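Local coordinates for protein RickCE (Rickettsia bellii, PDB 5HAM) that probably hydrolyses ubiquitin linkages as a bacterial effector deubiquitinase of the CE clan of cysteine proteases, this chain being a fragment that includes its catalytic domain, at residues I33-T38 with Q178-L183; D167-S172 with T206-C211. One frame throughout, in Å; residues are numbered along the deposited sequence.

How the interactions relate
Helix 175-188 connects the two contacts: the loop 167-172 of interaction 2 runs into it, and its segment 178-183 packs in interaction 1 against the end of the edge strand 27-34. The contacts do not touch; their centres lie 16 Å apart and their nearest atoms about 7 Å. Interaction 2 holds Asp167 and Cys211, which with His146 fit the catalytic triad of CE-clan proteases, whereas interaction 1 is structural packing away from that site: Lys179 NZ is 12.2 Å from Cys211 SG. Asn174, capped through its backbone N by Ser172 OG, touches Pro181, so the turn between the segments contacts both.

Interaction 1. Residues I33-T38 with Q178-L183; sequences ITFRNT and QKLPKL
Strand 27-34 ends just before Phe35, and the chain continues irregularly, with Phe35 to Asn37 passing helix 175-188 and coming nearest where the CA atoms of Phe35 and Lys179 are 7.8 Å apart. The helix is kinked at Leu180 and Pro181, whose N atoms make no bond to the preceding turn. Phe35, its CG anti to the carbonyl carbon, reaches toward the helix. Lys179 places CG in the crowded position between N and C (chi1 67°), then runs extended back across the ring: CG lies over the ring centre, 3.8 Å above the plane, a CH-pi contact, and CE closes to 3.3 Å from Phe35 CB. The ammonium ends at Arg36, where NZ gives a 3.3 Å hydrogen bond to O from above the carbonyl plane. NZ also pairs with Asp176 and bonds Met142 O, so three acceptors fix the lysine's end. At the ring tip, Phe35 CZ meets Leu183 CD2 at 3.8 Å and CE2 meets Leu180 CB, while Ile33 CG2 approaches the same Leu183 methyl tip to tip. Ile140 of the adjoining parallel strand 135-141 touches both Phe35 and Leu180, and helix 96-130 packs on Ile33 and Leu183, joining edge strand, sheet and both helices.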
# COMPACT_ATOMS: atom_id res chain seq x y z
N ILE A 33 -2.79 4.30 3.85
CA ILE A 33 -3.58 3.10 4.01
C ILE A 33 -2.77 1.95 3.42
O ILE A 33 -2.25 2.06 2.32
CB ILE A 33 -4.90 3.22 3.28
CG1 ILE A 33 -5.89 4.04 4.12
CG2 ILE A 33 -5.46 1.82 2.95
CD1 ILE A 33 -7.14 4.43 3.34
N THR A 34 -2.63 0.87 4.17
CA THR A 34 -1.82 -0.26 3.73
C THR A 34 -2.60 -1.57 3.76
O THR A 34 -3.31 -1.88 4.72
CB THR A 34 -0.51 -0.41 4.56
OG1 THR A 34 -0.84 -0.75 5.91
CG2 THR A 34 0.27 0.89 4.59
N PHE A 35 -2.47 -2.34 2.69
CA PHE A 35 -3.09 -3.65 2.64
C PHE A 35 -2.02 -4.70 2.57
O PHE A 35 -0.96 -4.50 1.94
CB PHE A 35 -3.94 -3.79 1.39
CG PHE A 35 -5.11 -2.86 1.33
CD1 PHE A 35 -6.23 -3.09 2.11
CD2 PHE A 35 -5.12 -1.79 0.45
CE1 PHE A 35 -7.33 -2.26 2.05
CE2 PHE A 35 -6.22 -0.96 0.38
CZ PHE A 35 -7.32 -1.19 1.18
N ARG A 36 -2.28 -5.84 3.20
CA ARG A 36 -1.46 -7.00 2.98
C ARG A 36 -1.82 -7.49 1.58
O ARG A 36 -2.91 -7.21 1.09
CB ARG A 36 -1.74 -8.04 4.04
CG ARG A 36 -1.29 -7.61 5.45
CD ARG A 36 -2.32 -8.04 6.51
NE ARG A 36 -2.97 -9.27 6.09
CZ ARG A 36 -4.28 -9.46 6.03
NH1 ARG A 36 -4.72 -10.63 5.60
NH2 ARG A 36 -5.14 -8.52 6.40
N ASN A 37 -0.89 -8.19 0.93
CA ASN A 37 -1.16 -8.81 -0.36
C ASN A 37 -1.44 -10.31 -0.25
O ASN A 37 -1.98 -10.92 -1.17
CB ASN A 37 -0.03 -8.54 -1.37
CG ASN A 37 1.34 -8.47 -0.72
OD1 ASN A 37 1.51 -8.79 0.46
ND2 ASN A 37 2.34 -8.03 -1.49
N THR A 38 -1.09 -10.89 0.89
CA THR A 38 -1.45 -12.28 1.17
C THR A 38 -2.70 -12.38 2.03
O THR A 38 -2.90 -11.62 2.96
CB THR A 38 -0.31 -13.05 1.86
OG1 THR A 38 0.11 -12.35 3.04
CG2 THR A 38 0.86 -13.19 0.92
N GLN A 178 -10.57 -6.58 -4.84
CA GLN A 178 -11.44 -5.46 -4.49
C GLN A 178 -11.26 -5.04 -3.04
O GLN A 178 -12.16 -4.48 -2.42
CB GLN A 178 -12.92 -5.79 -4.80
CG GLN A 178 -13.17 -5.95 -6.29
CD GLN A 178 -14.52 -6.56 -6.62
OE1 GLN A 178 -15.52 -6.25 -5.97
NE2 GLN A 178 -14.55 -7.43 -7.61
N LYS A 179 -10.07 -5.29 -2.52
CA LYS A 179 -9.79 -4.94 -1.14
C LYS A 179 -10.06 -3.46 -0.82
O LYS A 179 -10.68 -3.15 0.19
CB LYS A 179 -8.38 -5.40 -0.72
CG LYS A 179 -7.17 -4.75 -1.37
CD LYS A 179 -5.91 -5.60 -1.09
CE LYS A 179 -4.65 -5.00 -1.65
NZ LYS A 179 -3.52 -5.95 -1.88
N LEU A 180 -9.65 -2.55 -1.69
CA LEU A 180 -9.87 -1.12 -1.44
C LEU A 180 -11.36 -0.69 -1.54
O LEU A 180 -11.89 -0.01 -0.64
CB LEU A 180 -8.93 -0.25 -2.33
CG LEU A 180 -9.15 1.26 -2.34
CD1 LEU A 180 -9.09 1.84 -0.92
CD2 LEU A 180 -8.12 1.94 -3.23
N PRO A 181 -12.05 -1.08 -2.62
CA PRO A 181 -13.49 -0.78 -2.65
C PRO A 181 -14.23 -1.42 -1.49
O PRO A 181 -15.19 -0.82 -1.02
CB PRO A 181 -13.94 -1.38 -3.99
CG PRO A 181 -12.75 -1.21 -4.85
CD PRO A 181 -11.56 -1.48 -3.95
N LYS A 182 -13.80 -2.60 -1.03
CA LYS A 182 -14.39 -3.20 0.16
C LYS A 182 -14.16 -2.33 1.40
O LYS A 182 -15.03 -2.22 2.27
CB LYS A 182 -13.84 -4.61 0.43
CG LYS A 182 -14.25 -5.68 -0.59
CD LYS A 182 -15.60 -5.40 -1.24
CE LYS A 182 -15.91 -6.38 -2.38
NZ LYS A 182 -17.08 -5.93 -3.21
N LEU A 183 -12.99 -1.70 1.48
CA LEU A 183 -12.69 -0.83 2.60
C LEU A 183 -13.56 0.41 2.53
O LEU A 183 -14.16 0.82 3.52
CB LEU A 183 -11.23 -0.42 2.60
CG LEU A 183 -10.84 0.61 3.67
CD1 LEU A 183 -11.02 0.03 5.09
CD2 LEU A 183 -9.40 1.06 3.45

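Interaction 2. Residues D167-S172 with T206-C211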
# COMPACT_ATOMS: atom_id res chain seq x y z
N ASP A 167 -3.58 4.07 -10.23
CA ASP A 167 -2.47 3.13 -10.07
C ASP A 167 -1.59 3.31 -11.30
O ASP A 167 -2.01 3.00 -12.42
CB ASP A 167 -3.01 1.69 -9.98
CG ASP A 167 -1.91 0.64 -9.68
OD1 ASP A 167 -0.70 0.88 -9.88
OD2 ASP A 167 -2.28 -0.47 -9.26
N SER A 168 -0.38 3.80 -11.10
CA SER A 168 0.55 4.04 -12.21
C SER A 168 0.92 2.79 -13.02
O SER A 168 1.26 2.88 -14.20
CB SER A 168 1.81 4.78 -11.74
OG SER A 168 2.47 4.12 -10.67
N LEU A 169 0.86 1.62 -12.38
CA LEU A 169 1.14 0.36 -13.07
C LEU A 169 0.04 -0.05 -14.05
O LEU A 169 0.22 -1.00 -14.81
CB LEU A 169 1.33 -0.78 -12.05
CG LEU A 169 2.55 -0.76 -11.12
CD1 LEU A 169 2.39 -1.76 -9.98
CD2 LEU A 169 3.83 -1.03 -11.90
N GLY A 170 -1.10 0.65 -14.01
CA GLY A 170 -2.20 0.35 -14.90
C GLY A 170 -3.22 -0.68 -14.41
O GLY A 170 -4.00 -1.21 -15.20
N ASN A 171 -3.21 -1.00 -13.11
CA ASN A 171 -4.28 -1.81 -12.51
C ASN A 171 -5.47 -0.94 -12.16
O ASN A 171 -5.30 0.25 -11.89
CB ASN A 171 -3.81 -2.47 -11.22
CG ASN A 171 -2.59 -3.31 -11.42
OD1 ASN A 171 -2.64 -4.36 -12.06
ND2 ASN A 171 -1.47 -2.86 -10.85
N SER A 172 -6.66 -1.52 -12.13
CA SER A 172 -7.83 -0.77 -11.71
C SER A 172 -7.80 -0.71 -10.18
O SER A 172 -7.00 -1.39 -9.56
CB SER A 172 -9.12 -1.45 -12.16
OG SER A 172 -9.46 -2.50 -11.26
N THR A 206 5.21 0.71 -16.03
CA THR A 206 5.06 -0.65 -15.49
C THR A 206 6.19 -1.10 -14.58
O THR A 206 6.19 -2.22 -14.12
CB THR A 206 4.85 -1.68 -16.59
OG1 THR A 206 5.99 -1.69 -17.45
CG2 THR A 206 3.62 -1.34 -17.39
N ASP A 207 7.15 -0.22 -14.31
CA ASP A 207 8.14 -0.52 -13.29
C ASP A 207 7.56 -0.24 -11.91
O ASP A 207 7.10 0.88 -11.63
CB ASP A 207 9.40 0.32 -13.49
CG ASP A 207 9.97 0.18 -14.88
OD1 ASP A 207 9.26 -0.34 -15.76
OD2 ASP A 207 11.13 0.59 -15.08
N GLN A 208 7.58 -1.25 -11.05
CA GLN A 208 7.11 -1.06 -9.68
C GLN A 208 7.98 -0.04 -8.94
O GLN A 208 7.53 0.57 -7.98
CB GLN A 208 7.04 -2.39 -8.92
CG GLN A 208 6.41 -2.25 -7.53
CD GLN A 208 5.64 -3.48 -7.10
OE1 GLN A 208 5.32 -4.34 -7.93
NE2 GLN A 208 5.34 -3.57 -5.81
N SER A 209 9.20 0.16 -9.40
CA SER A 209 10.05 1.19 -8.82
C SER A 209 9.44 2.58 -8.98
O SER A 209 9.70 3.48 -8.19
CB SER A 209 11.44 1.16 -9.47
OG SER A 209 11.34 1.24 -10.88
N ALA A 210 8.61 2.75 -10.01
CA ALA A 210 8.10 4.08 -10.34
C ALA A 210 6.79 4.42 -9.64
O ALA A 210 6.35 5.58 -9.69
CB ALA A 210 7.98 4.25 -11.86
N CYS A 211 6.18 3.43 -8.97
CA CYS A 211 4.93 3.64 -8.21
C CYS A 211 4.92 4.83 -7.27
O CYS A 211 3.95 5.59 -7.24
CB CYS A 211 4.54 2.39 -7.42
SG CYS A 211 3.99 1.05 -8.49
O HOH W 1 0.88 4.65 -8.43
O HOH W 2 4.71 2.89 -11.72
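Leu169 CG and Cys211 SG both lie beside the backbone N and anti to the carbonyl carbon (chi1 -67° and -71°), which brings leucine branch and thiol together: CG of Leu169 lies 3.5 Å from SG of Cys211, and CD1 of the leucine also touches the sulfur. The other leucine methyl, CD2, rests on the backbone of Thr206, 3.5 Å from Thr206 O. Ser168 instead holds OG in the crowded position between N and C (chi1 55°), close to CA of Cys211. From there OG donates to water 2 at 2.8 Å, and that water donates to Asp207 O at 3.1 Å; water 1 accepts from Ser168 N and reaches Cys211 O weakly, so two waters bridge the loops. Asp167 opens a type I turn that ends at Gly170. Its OD1 accepts from Leu169 N at 3.0 Å in an Asx turn, while OD2 takes Asn171 ND2, also at 3.0 Å, from above the carboxylate plane. OD2 has a second partner in His146 NE2, and Leu169 and Asn171 both touch that histidine, so the turn holds the carboxylate where it bonds His146, and probably helps to orient the imidazole. The backbone of Ser168 also hydrogen-bonds to the backbone of Gln204 and Gln205; Gln205 is six residues before the cysteine, as is the oxyanion-hole glutamine of related CE-clan enzymes. The arrangement fits a Cys-His-Asp triad: Asp167 would polarise His146, which would activate the thiol, and the position of Cys211 at the start of helix 211-223 probably helps to stabilise a thiolate.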